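Local coordinates for type IV secretion system protein VirB11 (Brucella suis, PDB 2GZA) that hydrolyses ATP as the hexameric VirB11 ATPase of the type IV secretion system, which could be required to establish the replication niche in the host, at residues C[258-263]-C[283-288]; C[327-332]-C[339-344]; C[268-273]-C[316-321]. One frame throughout, in Å; residues are numbered along the deposited sequence.

Contact 1 (C[258-263]-C[283-288]); sequences LAELRG and SCHAGS
Ser283 places OG between its backbone N and its carbonyl carbon (chi1 76°), which brings the hydroxyl up to Ala259 O at 2.7 Å. Because the acceptor is a carbonyl, the proton of this bond must come from Ser283 OG, and the hydroxyl lies in the carbonyl plane, on a lone pair. In Glu260, CG stands anti to the backbone N (chi1 -156°) and the chain beyond it is extended; on its way CG passes Ser283 OG at 3.5 Å, and the side chains of Glu260 and His285 cross obliquely. The atomic details of that meeting remain doubtful, since the imidazole may be turned over and the atoms are modelled too close.

The backbone adds a second link from the same serine: Leu261 N donates to Ser283 O over 2.9 Å with an almost straight N-H...O angle of 178°. Ser283 thus holds residues 259 to 261 twice, by hydroxyl and by carbonyl, while Glu260 CA approaches the same Ser283 O at 3.6 Å. Behind this pair, Leu261 and Cys284 both rest on Leu296 of helix 289-300, and His285 O receives a bond from Arg295. His285 also touches Lys188, one of the predicted ATP-binding residues. The sequences LAELRG and SCHAGS, with this placing, are consistent with the Walker B region and the His box of GspE-family P-loop ATPases meeting beside the nucleotide pocket.

Contact 2 (C[327-332]-C[339-344]); sequences HVHNGV and HISEVW
His329 and His339 form an antiparallel hydrogen-bonded pair, and here the two strands are knit closely. His329 N reaches His339 O at 2.9 Å, and His339 N returns a bond to His329 O at 3.1 Å. The side chains run side by side, pointing the same way, with ring planes 86° apart, and His339 CE1 lies at the edge of the His329 ring, 3.2 Å from ND1. His339 ND1 is held by Gly337 O in the connecting loop, which fixes the turn of that ring.

These strands, 324-331 and 339-345, form a beta hairpin at the border of the mixed sheet that carries the P-loop strand, and Ser341 with Glu342 opposite His327 makes a beta bulge. The evidence is that His327 O accepts from Ser341 N at 3.1 Å while His327 N donates to Glu342 O, also at 3.1 Å, one extra residue lying on the second strand. Ser341 CB consequently sits at the edge of the His327 ring, 3.6 Å from CD2.

The Glu342 side chain is the loose part, coming no nearer than 4.8 Å to segment 327-332. At the other end the exposed Val332 turns instead to Ser55 of a neighbouring subunit.

Contact 3 (C[268-273]-C[316-321]); sequences DFINVA and RLLYLV
Ile270 and Val321 carry the aliphatic contact, Ile270 pushing its two branches against different leucines. Its chi1 (-76°) puts CG1 anti to the carbonyl carbon, and the extended chi2 (171°) carries CD1 to 3.5 Å from Leu318 CD1, while CG2 lies 3.9 Å from both CB and CD1 of Leu317. Each leucine side chain crosses that of Ile270 at about a right angle. Further along, Val321 takes over: its CG1 sits 3.6 Å from Ala273 CB, where the small side chain lets the backbones approach to 6.2 Å between the CA atoms of Ala273 and Val321. Phe269 joins more distantly, its CE2 some 4.5 Å from Val321 CG1.

The axes of the two short helical segments pass 9.9 Å apart at an angle of 45°. Helices 265-274 and 311-321 lead to strands 281-285 and 324-331, which flank the P-loop strand 178-182 in the sheet of this P-loop NTPase.

Contact between side chain and backbone is limited to Val321 CG2 against Ile270 O, at 3.7 Å. Asn271 OD1 accepts a hydrogen bond from Arg295, and Arg316 NE forms a salt bridge with Glu294, both residues of a neighbouring subunit. Within the chain, Val300 and Phe293 of helix 289-300 pack on Ile270 and Leu318.

Contacts 1 and 2 both reach the mixed sheet around the P-loop strand, with centres about 14 Å apart, and they touch where Ala286 O lies 3.2 Å from His327 CE1. Both also approach the predicted ATP site: the side chain of His285 is about 3 Å from that of Thr184 and about 5 Å from a bound sulfate, while that of His327 is about 4 Å from Gly182, between nearest atoms. Contact 3 lies away from this site. It meets contact 1 where Leu261 CD2 packs 3.8 Å from Phe269 CB, and contact 2, its centre about 24 Å off, where Trp344 CH2 comes within 3.8 Å of Tyr319 CD2.

Contact 1 (C[258-263]-C[283-288])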
loop_
_atom_site.group_PDB
_atom_site.type_symbol
_atom_site.label_atom_id
_atom_site.label_comp_id
_atom_site.label_asym_id
_atom_site.label_seq_id
_atom_site.Cartn_x
_atom_site.Cartn_y
_atom_site.Cartn_z
ATOM N N LEU C 258 12.894 29.600 10.810
ATOM C CA LEU C 258 12.362 29.431 9.463
ATOM C C LEU C 258 11.159 30.348 9.304
ATOM O O LEU C 258 10.176 30.198 10.025
ATOM C CB LEU C 258 11.918 27.984 9.260
ATOM C CG LEU C 258 12.073 27.262 7.914
ATOM C CD1 LEU C 258 11.027 26.168 7.816
ATOM C CD2 LEU C 258 11.991 28.165 6.697
ATOM N N ALA C 259 11.235 31.284 8.366
ATOM C CA ALA C 259 10.154 32.238 8.148
ATOM C C ALA C 259 8.799 31.549 8.011
ATOM O O ALA C 259 7.837 31.930 8.670
ATOM C CB ALA C 259 10.436 33.104 6.931
ATOM N N GLU C 260 8.741 30.511 7.182
ATOM C CA GLU C 260 7.465 29.921 6.791
ATOM C C GLU C 260 7.585 28.452 6.396
ATOM O O GLU C 260 8.491 28.068 5.662
ATOM C CB GLU C 260 6.870 30.710 5.626
ATOM C CG GLU C 260 5.374 30.586 5.505
ATOM C CD GLU C 260 4.842 31.229 4.250
ATOM O OE1 GLU C 260 3.875 30.681 3.690
ATOM O OE2 GLU C 260 5.387 32.269 3.817
ATOM N N LEU C 261 6.659 27.639 6.894
ATOM C CA LEU C 261 6.524 26.245 6.474
ATOM C C LEU C 261 5.490 26.143 5.353
ATOM O O LEU C 261 4.353 26.591 5.503
ATOM C CB LEU C 261 6.110 25.358 7.647
ATOM C CG LEU C 261 7.176 24.921 8.660
ATOM C CD1 LEU C 261 6.554 24.297 9.900
ATOM C CD2 LEU C 261 8.187 23.965 8.033
ATOM N N ARG C 262 5.882 25.547 4.233
ATOM C CA ARG C 262 5.049 25.602 3.027
ATOM C C ARG C 262 4.869 24.272 2.312
ATOM O O ARG C 262 3.834 24.040 1.691
ATOM C CB ARG C 262 5.596 26.652 2.069
ATOM C CG ARG C 262 5.712 28.009 2.727
ATOM C CD ARG C 262 6.596 28.993 1.952
ATOM N NE ARG C 262 6.211 29.089 0.544
ATOM C CZ ARG C 262 4.964 29.415 0.164
ATOM N NH1 ARG C 262 4.012 29.676 1.074
ATOM N NH2 ARG C 262 4.630 29.499 -1.084
ATOM N N GLY C 263 5.879 23.413 2.395
ATOM C CA GLY C 263 5.838 22.116 1.741
ATOM C C GLY C 263 6.716 21.097 2.442
ATOM O O GLY C 263 6.771 21.045 3.673
ATOM N N SER C 283 6.150 30.140 10.926
ATOM C CA SER C 283 4.773 30.488 10.608
ATOM C C SER C 283 4.157 29.521 9.601
ATOM O O SER C 283 4.860 28.739 8.956
ATOM C CB SER C 283 4.685 31.910 10.078
ATOM O OG SER C 283 5.151 31.964 8.747
ATOM N N CYS C 284 2.836 29.600 9.459
ATOM C CA CYS C 284 2.101 28.743 8.555
ATOM C C CYS C 284 0.749 29.381 8.254
ATOM O O CYS C 284 0.037 29.780 9.167
ATOM C CB CYS C 284 1.925 27.364 9.206
ATOM S SG CYS C 284 1.046 26.119 8.241
ATOM N N HIS C 285 0.405 29.500 6.972
ATOM C CA HIS C 285 -0.945 29.909 6.569
ATOM C C HIS C 285 -1.941 28.843 6.985
ATOM O O HIS C 285 -1.841 27.704 6.535
ATOM C CB HIS C 285 -1.046 30.101 5.053
ATOM C CG HIS C 285 -0.082 31.098 4.502
ATOM N ND1 HIS C 285 -0.342 32.450 4.479
ATOM C CD2 HIS C 285 1.143 30.937 3.954
ATOM C CE1 HIS C 285 0.687 33.080 3.946
ATOM N NE2 HIS C 285 1.599 32.186 3.616
ATOM N N ALA C 286 -2.885 29.216 7.846
ATOM C CA ALA C 286 -3.946 28.310 8.292
ATOM C C ALA C 286 -5.127 29.097 8.837
ATOM O O ALA C 286 -4.963 30.213 9.325
ATOM C CB ALA C 286 -3.423 27.330 9.329
ATOM N N GLY C 287 -6.317 28.514 8.744
ATOM C CA GLY C 287 -7.542 29.174 9.172
ATOM C C GLY C 287 -7.891 28.979 10.633
ATOM O O GLY C 287 -8.899 29.503 11.095
ATOM N N SER C 288 -7.070 28.211 11.350
ATOM C CA SER C 288 -7.233 28.001 12.787
ATOM C C SER C 288 -6.054 27.189 13.303
ATOM O O SER C 288 -5.196 26.778 12.529
ATOM C CB SER C 288 -8.558 27.300 13.103
ATOM O OG SER C 288 -8.571 25.991 12.575
#

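Contact 2 (C[327-332]-C[339-344])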
loop_
_atom_site.group_PDB
_atom_site.type_symbol
_atom_site.label_atom_id
_atom_site.label_comp_id
_atom_site.label_asym_id
_atom_site.label_seq_id
_atom_site.Cartn_x
_atom_site.Cartn_y
_atom_site.Cartn_z
ATOM N N HIS C 327 -2.732 31.586 16.661
ATOM C CA HIS C 327 -3.476 31.940 15.457
ATOM C C HIS C 327 -3.864 33.403 15.444
ATOM O O HIS C 327 -4.464 33.895 16.388
ATOM C CB HIS C 327 -4.711 31.062 15.277
ATOM C CG HIS C 327 -5.538 31.425 14.080
ATOM N ND1 HIS C 327 -5.106 31.219 12.789
ATOM C CD2 HIS C 327 -6.764 31.994 13.976
ATOM C CE1 HIS C 327 -6.033 31.640 11.944
ATOM N NE2 HIS C 327 -7.050 32.115 12.639
ATOM N N VAL C 328 -3.515 34.091 14.365
ATOM C CA VAL C 328 -3.878 35.497 14.189
ATOM C C VAL C 328 -5.029 35.646 13.202
ATOM O O VAL C 328 -5.049 35.002 12.153
ATOM C CB VAL C 328 -2.703 36.356 13.678
ATOM C CG1 VAL C 328 -3.059 37.832 13.780
ATOM C CG2 VAL C 328 -1.441 36.079 14.456
ATOM N N HIS C 329 -5.986 36.514 13.548
ATOM C CA HIS C 329 -7.076 36.849 12.639
ATOM C C HIS C 329 -7.184 38.341 12.396
ATOM O O HIS C 329 -7.016 39.143 13.313
ATOM C CB HIS C 329 -8.429 36.340 13.106
ATOM C CG HIS C 329 -9.567 36.833 12.263
ATOM N ND1 HIS C 329 -10.591 37.611 12.764
ATOM C CD2 HIS C 329 -9.818 36.696 10.939
ATOM C CE1 HIS C 329 -11.441 37.901 11.793
ATOM N NE2 HIS C 329 -10.991 37.363 10.674
ATOM N N ASN C 330 -7.468 38.712 11.152
ATOM C CA ASN C 330 -7.749 40.113 10.837
ATOM C C ASN C 330 -9.192 40.404 11.176
ATOM O O ASN C 330 -10.065 39.997 10.482
ATOM C CB ASN C 330 -7.529 40.422 9.347
ATOM C CG ASN C 330 -6.256 41.221 9.079
ATOM O OD1 ASN C 330 -5.328 41.241 9.887
ATOM N ND2 ASN C 330 -6.210 41.882 7.926
ATOM N N GLY C 331 -9.502 41.117 12.247
ATOM C CA GLY C 331 -10.924 41.412 12.465
ATOM C C GLY C 331 -11.376 42.539 11.568
ATOM O O GLY C 331 -11.502 43.660 12.066
ATOM N N VAL C 332 -11.550 42.324 10.227
ATOM C CA VAL C 332 -12.141 43.427 9.437
ATOM C C VAL C 332 -13.618 43.129 9.214
ATOM O O VAL C 332 -14.444 44.042 9.131
ATOM C CB VAL C 332 -11.373 43.740 8.115
ATOM C CG1 VAL C 332 -12.032 44.894 7.342
ATOM C CG2 VAL C 332 -9.911 44.093 8.422
ATOM N N HIS C 339 -6.130 40.758 15.865
ATOM C CA HIS C 339 -6.177 40.075 17.157
ATOM C C HIS C 339 -5.810 38.592 17.075
ATOM O O HIS C 339 -5.724 38.024 15.991
ATOM C CB HIS C 339 -7.556 40.253 17.786
ATOM C CG HIS C 339 -8.625 39.458 17.111
ATOM N ND1 HIS C 339 -9.236 39.872 15.947
ATOM C CD2 HIS C 339 -9.181 38.269 17.428
ATOM C CE1 HIS C 339 -10.132 38.973 15.580
ATOM N NE2 HIS C 339 -10.116 37.990 16.461
ATOM N N ILE C 340 -5.596 37.981 18.237
ATOM C CA ILE C 340 -5.356 36.552 18.334
ATOM C C ILE C 340 -6.655 35.840 18.684
ATOM O O ILE C 340 -7.350 36.227 19.616
ATOM C CB ILE C 340 -4.260 36.236 19.365
ATOM C CG1 ILE C 340 -2.967 36.964 18.992
ATOM C CG2 ILE C 340 -4.042 34.723 19.478
ATOM C CD1 ILE C 340 -1.864 36.844 20.016
ATOM N N SER C 341 -6.968 34.805 17.912
ATOM C CA SER C 341 -8.192 34.024 18.071
ATOM C C SER C 341 -8.041 32.942 19.126
ATOM O O SER C 341 -8.920 32.758 19.964
ATOM C CB SER C 341 -8.562 33.357 16.744
ATOM O OG SER C 341 -8.750 34.305 15.713
ATOM N N GLU C 342 -6.922 32.226 19.065
ATOM C CA GLU C 342 -6.695 31.048 19.881
ATOM C C GLU C 342 -5.203 30.881 20.110
ATOM O O GLU C 342 -4.398 31.201 19.241
ATOM C CB GLU C 342 -7.258 29.812 19.163
ATOM C CG GLU C 342 -7.190 28.496 19.957
ATOM C CD GLU C 342 -7.585 27.264 19.134
ATOM O OE1 GLU C 342 -7.370 26.133 19.634
ATOM O OE2 GLU C 342 -8.101 27.414 17.997
ATOM N N VAL C 343 -4.849 30.395 21.290
ATOM C CA VAL C 343 -3.502 29.931 21.570
ATOM C C VAL C 343 -3.632 28.471 21.959
ATOM O O VAL C 343 -4.328 28.132 22.916
ATOM C CB VAL C 343 -2.830 30.725 22.701
ATOM C CG1 VAL C 343 -1.497 30.100 23.064
ATOM C CG2 VAL C 343 -2.649 32.176 22.298
ATOM N N TRP C 344 -2.986 27.608 21.197
ATOM C CA TRP C 344 -3.038 26.191 21.456
ATOM C C TRP C 344 -1.776 25.775 22.210
ATOM O O TRP C 344 -0.661 26.087 21.797
ATOM C CB TRP C 344 -3.210 25.434 20.133
ATOM C CG TRP C 344 -3.284 23.958 20.284
ATOM C CD1 TRP C 344 -4.414 23.204 20.368
ATOM C CD2 TRP C 344 -2.183 23.048 20.373
ATOM N NE1 TRP C 344 -4.085 21.877 20.505
ATOM C CE2 TRP C 344 -2.722 21.752 20.514
ATOM C CE3 TRP C 344 -0.790 23.201 20.354
ATOM C CZ2 TRP C 344 -1.923 20.616 20.638
ATOM C CZ3 TRP C 344 0.011 22.067 20.477
ATOM C CH2 TRP C 344 -0.562 20.789 20.619
#

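Contact 3 (C[268-273]-C[316-321])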
loop_
_atom_site.group_PDB
_atom_site.type_symbol
_atom_site.label_atom_id
_atom_site.label_comp_id
_atom_site.label_asym_id
_atom_site.label_seq_id
_atom_site.Cartn_x
_atom_site.Cartn_y
_atom_site.Cartn_z
ATOM N N ASP C 268 11.669 17.953 7.397
ATOM C CA ASP C 268 12.997 18.287 7.874
ATOM C C ASP C 268 12.890 19.109 9.153
ATOM O O ASP C 268 13.681 18.911 10.066
ATOM C CB ASP C 268 13.768 19.024 6.795
ATOM C CG ASP C 268 13.871 18.226 5.521
ATOM O OD1 ASP C 268 13.029 18.439 4.617
ATOM O OD2 ASP C 268 14.783 17.370 5.431
ATOM N N PHE C 269 11.902 20.003 9.223
ATOM C CA PHE C 269 11.656 20.810 10.413
ATOM C C PHE C 269 11.414 19.896 11.605
ATOM O O PHE C 269 12.032 20.057 12.659
ATOM C CB PHE C 269 10.446 21.736 10.206
ATOM C CG PHE C 269 10.202 22.681 11.348
ATOM C CD1 PHE C 269 10.879 23.889 11.421
ATOM C CD2 PHE C 269 9.288 22.366 12.341
ATOM C CE1 PHE C 269 10.653 24.774 12.472
ATOM C CE2 PHE C 269 9.059 23.235 13.397
ATOM C CZ PHE C 269 9.747 24.447 13.462
ATOM N N ILE C 270 10.511 18.936 11.431
ATOM C CA ILE C 270 10.190 17.946 12.456
ATOM C C ILE C 270 11.441 17.220 12.908
ATOM O O ILE C 270 11.650 16.994 14.097
ATOM C CB ILE C 270 9.140 16.919 11.955
ATOM C CG1 ILE C 270 7.744 17.536 11.943
ATOM C CG2 ILE C 270 9.122 15.652 12.824
ATOM C CD1 ILE C 270 6.697 16.667 11.251
ATOM N N ASN C 271 12.289 16.866 11.961
ATOM C CA ASN C 271 13.503 16.148 12.328
ATOM C C ASN C 271 14.571 16.994 12.950
ATOM O O ASN C 271 15.346 16.501 13.774
ATOM C CB ASN C 271 14.092 15.373 11.164
ATOM C CG ASN C 271 13.747 13.912 11.236
ATOM O OD1 ASN C 271 13.977 13.250 12.253
ATOM N ND2 ASN C 271 13.168 13.396 10.158
ATOM N N VAL C 272 14.628 18.268 12.572
ATOM C CA VAL C 272 15.559 19.180 13.209
ATOM C C VAL C 272 15.129 19.356 14.676
ATOM O O VAL C 272 15.952 19.258 15.593
ATOM C CB VAL C 272 15.608 20.525 12.466
ATOM C CG1 VAL C 272 16.280 21.590 13.319
ATOM C CG2 VAL C 272 16.332 20.356 11.134
ATOM N N ALA C 273 13.836 19.588 14.879
ATOM C CA ALA C 273 13.283 19.824 16.212
ATOM C C ALA C 273 13.351 18.590 17.103
ATOM O O ALA C 273 13.649 18.687 18.297
ATOM C CB ALA C 273 11.848 20.313 16.115
ATOM N N ARG C 316 1.265 12.535 15.155
ATOM C CA ARG C 316 1.942 12.339 16.424
ATOM C C ARG C 316 3.277 13.091 16.480
ATOM O O ARG C 316 3.613 13.675 17.507
ATOM C CB ARG C 316 2.126 10.851 16.694
ATOM C CG ARG C 316 2.966 10.530 17.910
ATOM C CD ARG C 316 3.936 9.460 17.499
ATOM N NE ARG C 316 4.663 8.827 18.597
ATOM C CZ ARG C 316 4.137 8.031 19.512
ATOM N NH1 ARG C 316 2.861 7.788 19.503
ATOM N NH2 ARG C 316 4.890 7.495 20.452
ATOM N N LEU C 317 4.020 13.083 15.379
ATOM C CA LEU C 317 5.281 13.818 15.300
ATOM C C LEU C 317 5.082 15.315 15.494
ATOM O O LEU C 317 5.848 15.955 16.203
ATOM C CB LEU C 317 6.015 13.524 13.986
ATOM C CG LEU C 317 7.121 12.468 14.067
ATOM C CD1 LEU C 317 8.107 12.753 15.215
ATOM C CD2 LEU C 317 6.548 11.100 14.224
ATOM N N LEU C 318 4.037 15.852 14.868
ATOM C CA LEU C 318 3.682 17.253 15.022
ATOM C C LEU C 318 3.409 17.631 16.480
ATOM O O LEU C 318 3.845 18.684 16.945
ATOM C CB LEU C 318 2.462 17.606 14.164
ATOM C CG LEU C 318 2.620 18.167 12.744
ATOM C CD1 LEU C 318 4.053 18.573 12.433
ATOM C CD2 LEU C 318 2.115 17.200 11.711
ATOM N N TYR C 319 2.689 16.767 17.188
ATOM C CA TYR C 319 2.370 17.007 18.588
ATOM C C TYR C 319 3.562 16.874 19.529
ATOM O O TYR C 319 3.602 17.536 20.567
ATOM C CB TYR C 319 1.224 16.112 19.066
ATOM C CG TYR C 319 -0.136 16.437 18.473
ATOM C CD1 TYR C 319 -1.007 15.421 18.089
ATOM C CD2 TYR C 319 -0.555 17.759 18.298
ATOM C CE1 TYR C 319 -2.254 15.707 17.542
ATOM C CE2 TYR C 319 -1.798 18.053 17.749
ATOM C CZ TYR C 319 -2.641 17.021 17.377
ATOM O OH TYR C 319 -3.878 17.306 16.840
ATOM N N LEU C 320 4.521 16.025 19.172
ATOM C CA LEU C 320 5.732 15.851 19.962
ATOM C C LEU C 320 6.692 17.014 19.797
ATOM O O LEU C 320 7.484 17.307 20.691
ATOM C CB LEU C 320 6.419 14.548 19.574
ATOM C CG LEU C 320 5.750 13.268 20.075
ATOM C CD1 LEU C 320 6.383 12.072 19.425
ATOM C CD2 LEU C 320 5.822 13.150 21.592
ATOM N N VAL C 321 6.594 17.682 18.657
ATOM C CA VAL C 321 7.560 18.677 18.231
ATOM C C VAL C 321 7.031 20.106 18.398
ATOM O O VAL C 321 7.785 21.010 18.750
ATOM C CB VAL C 321 7.970 18.388 16.770
ATOM C CG1 VAL C 321 8.350 19.653 16.023
ATOM C CG2 VAL C 321 9.082 17.370 16.744
#